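PDB 6IE4: agenet domain-containing protein from Arabidopsis thaliana, which binds methylated histone H3 tails through tandem Agenet domains and probably acts as a reader of chromatin marks. Local coordinates for residues K51-Y56 with P68-V73. Sequence-based numbering, arbitrary orientation.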
loop_
_atom_site.group_PDB
_atom_site.type_symbol
_atom_site.label_atom_id
_atom_site.label_comp_id
_atom_site.label_asym_id
_atom_site.label_seq_id
_atom_site.Cartn_x
_atom_site.Cartn_y
_atom_site.Cartn_z
ATOM N N LYS A 51 -3.639 16.960 11.039
ATOM C CA LYS A 51 -4.496 15.993 10.373
ATOM C C LYS A 51 -5.009 16.587 9.077
ATOM O O LYS A 51 -5.328 17.772 9.008
ATOM C CB LYS A 51 -5.698 15.592 11.242
ATOM C CG LYS A 51 -5.398 14.757 12.477
ATOM C CD LYS A 51 -6.580 14.770 13.435
ATOM C CE LYS A 51 -6.427 13.743 14.551
ATOM N NZ LYS A 51 -7.745 13.095 14.862
ATOM N N CYS A 52 -5.096 15.754 8.063
ATOM C CA CYS A 52 -5.607 16.145 6.768
ATOM C C CYS A 52 -6.664 15.128 6.349
ATOM O O CYS A 52 -6.907 14.131 7.032
ATOM C CB CYS A 52 -4.484 16.233 5.743
ATOM S SG CYS A 52 -3.852 14.613 5.486
ATOM N N GLN A 53 -7.296 15.380 5.213
ATOM C CA GLN A 53 -8.311 14.495 4.667
ATOM C C GLN A 53 -7.904 14.076 3.262
ATOM O O GLN A 53 -7.434 14.894 2.467
ATOM C CB GLN A 53 -9.684 15.186 4.608
ATOM C CG GLN A 53 -10.825 14.304 4.137
ATOM C CD GLN A 53 -11.983 15.099 3.521
ATOM O OE1 GLN A 53 -11.816 16.254 3.110
ATOM N NE2 GLN A 53 -13.168 14.492 3.488
ATOM N N VAL A 54 -8.065 12.792 2.969
ATOM C CA VAL A 54 -7.587 12.223 1.721
ATOM C C VAL A 54 -8.773 11.590 0.990
ATOM O O VAL A 54 -9.856 11.404 1.544
ATOM C CB VAL A 54 -6.465 11.181 1.949
ATOM C CG1 VAL A 54 -5.171 11.848 2.436
ATOM C CG2 VAL A 54 -6.905 10.121 2.957
ATOM N N GLU A 55 -8.529 11.194 -0.249
ATOM C CA GLU A 55 -9.502 10.464 -1.041
ATOM C C GLU A 55 -8.762 9.277 -1.624
ATOM O O GLU A 55 -7.768 9.450 -2.332
ATOM C CB GLU A 55 -10.105 11.353 -2.131
ATOM C CG GLU A 55 -10.667 10.645 -3.356
ATOM C CD GLU A 55 -11.470 11.597 -4.246
ATOM O OE1 GLU A 55 -12.212 12.448 -3.706
ATOM O OE2 GLU A 55 -11.326 11.527 -5.487
ATOM N N TYR A 56 -9.210 8.080 -1.267
ATOM C CA TYR A 56 -8.588 6.857 -1.742
ATOM C C TYR A 56 -8.825 6.720 -3.232
ATOM O O TYR A 56 -9.896 7.068 -3.736
ATOM C CB TYR A 56 -9.152 5.646 -1.005
ATOM C CG TYR A 56 -8.835 5.582 0.471
ATOM C CD1 TYR A 56 -9.383 6.497 1.362
ATOM C CD2 TYR A 56 -8.057 4.556 0.986
ATOM C CE1 TYR A 56 -9.118 6.426 2.716
ATOM C CE2 TYR A 56 -7.789 4.470 2.337
ATOM C CZ TYR A 56 -8.317 5.413 3.195
ATOM O OH TYR A 56 -8.063 5.339 4.543
ATOM N N PRO A 68 -16.034 7.855 -4.203
ATOM C CA PRO A 68 -14.716 7.452 -3.716
ATOM C C PRO A 68 -14.590 7.705 -2.223
ATOM O O PRO A 68 -15.057 8.718 -1.698
ATOM C CB PRO A 68 -13.766 8.347 -4.510
ATOM C CG PRO A 68 -14.510 8.670 -5.760
ATOM C CD PRO A 68 -15.953 8.739 -5.378
ATOM N N LEU A 69 -13.913 6.790 -1.543
ATOM C CA LEU A 69 -13.793 6.915 -0.103
ATOM C C LEU A 69 -12.911 8.107 0.254
ATOM O O LEU A 69 -11.925 8.424 -0.425
ATOM C CB LEU A 69 -13.210 5.632 0.496
ATOM C CG LEU A 69 -12.953 5.607 2.012
ATOM C CD1 LEU A 69 -14.189 6.012 2.791
ATOM C CD2 LEU A 69 -12.451 4.245 2.482
ATOM N N LYS A 70 -13.269 8.749 1.354
ATOM C CA LYS A 70 -12.646 9.970 1.819
ATOM C C LYS A 70 -12.542 9.811 3.317
ATOM O O LYS A 70 -13.368 9.141 3.930
ATOM C CB LYS A 70 -13.437 11.242 1.493
ATOM C CG LYS A 70 -13.370 11.729 0.057
ATOM C CD LYS A 70 -14.396 12.845 -0.168
ATOM C CE LYS A 70 -14.396 13.316 -1.620
ATOM N NZ LYS A 70 -15.512 14.263 -1.903
ATOM N N GLU A 71 -11.514 10.409 3.900
ATOM C CA GLU A 71 -11.219 10.100 5.287
ATOM C C GLU A 71 -10.222 11.104 5.842
ATOM O O GLU A 71 -9.323 11.558 5.129
ATOM C CB GLU A 71 -10.672 8.676 5.414
ATOM C CG GLU A 71 -10.768 8.157 6.816
ATOM C CD GLU A 71 -10.718 6.654 6.871
ATOM O OE1 GLU A 71 -11.757 6.025 6.561
ATOM O OE2 GLU A 71 -9.653 6.098 7.219
ATOM N N VAL A 72 -10.429 11.484 7.094
ATOM C CA VAL A 72 -9.473 12.311 7.818
ATOM C C VAL A 72 -8.494 11.385 8.531
ATOM O O VAL A 72 -8.902 10.460 9.244
ATOM C CB VAL A 72 -10.186 13.242 8.813
ATOM C CG1 VAL A 72 -9.177 13.937 9.666
ATOM C CG2 VAL A 72 -11.082 14.245 8.079
ATOM N N VAL A 73 -7.204 11.619 8.332
ATOM C CA VAL A 73 -6.159 10.822 8.960
ATOM C C VAL A 73 -5.134 11.767 9.578
ATOM O O VAL A 73 -5.153 12.975 9.352
ATOM C CB VAL A 73 -5.470 9.862 7.961
ATOM C CG1 VAL A 73 -6.395 8.722 7.575
ATOM C CG2 VAL A 73 -5.018 10.612 6.720
#
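Glu71 O accepts the N-H of Val54, and the CA-H of Gln53 adds a weaker contact. The bond is 2.8 Å between Val54 N and Glu71 O, with a fairly straight N-H...O angle of 163°. Glu71 N answers to Val54 O, which closes the ring of an antiparallel hydrogen-bonded pair. Cys52 and Val73 form the next such pair, and Val73 N lies 2.8 Å from Cys52 O. At the other end Tyr56 N donates to Leu69 O.

The side chains of Cys52, Val54, Glu71 and Val73 share one face of this ladder. Here Val54 CG2 meets Val73 CG2 at 4.2 Å, and Ile22 of strand 19-22 and Leu78 of strand 78-79 pack on Val54. The two strands belong to the curled antiparallel barrel of an SH3-like Agenet domain. Strand 32-40 pairs with the far edge of 51-56.

Tyr56 and Leu69 run alongside each other in the same direction. Leu69 CD2 sits over one face of the Tyr56 ring in a CH-pi contact, 4.1 Å from the centroid. Glu71 CB comes to the ring edge, in plane. The extended Glu71 chain, with CG anti to the backbone N (chi1 -162°), takes its carboxylate to the phenol. There Tyr56 OH donates a weak bond of 3.2 Å to Glu71 OE2, the two planes 70° apart. A basic side chain of the bound peptide packs on Tyr56 and Leu69 and lies at long, weak ion-pair range from Glu71 OE2, so this corner borders the histone-binding surface.

On the opposite face Glu55 and Lys70 extend together. Glu55 OE1 packs along the Lys70 chain but stays 4.2 Å from Lys70 NZ, too far for a salt bridge. Gln53 NE2 approaches Lys70 CB, while Gln53 OE1 is hydrogen-bonded to Thr40.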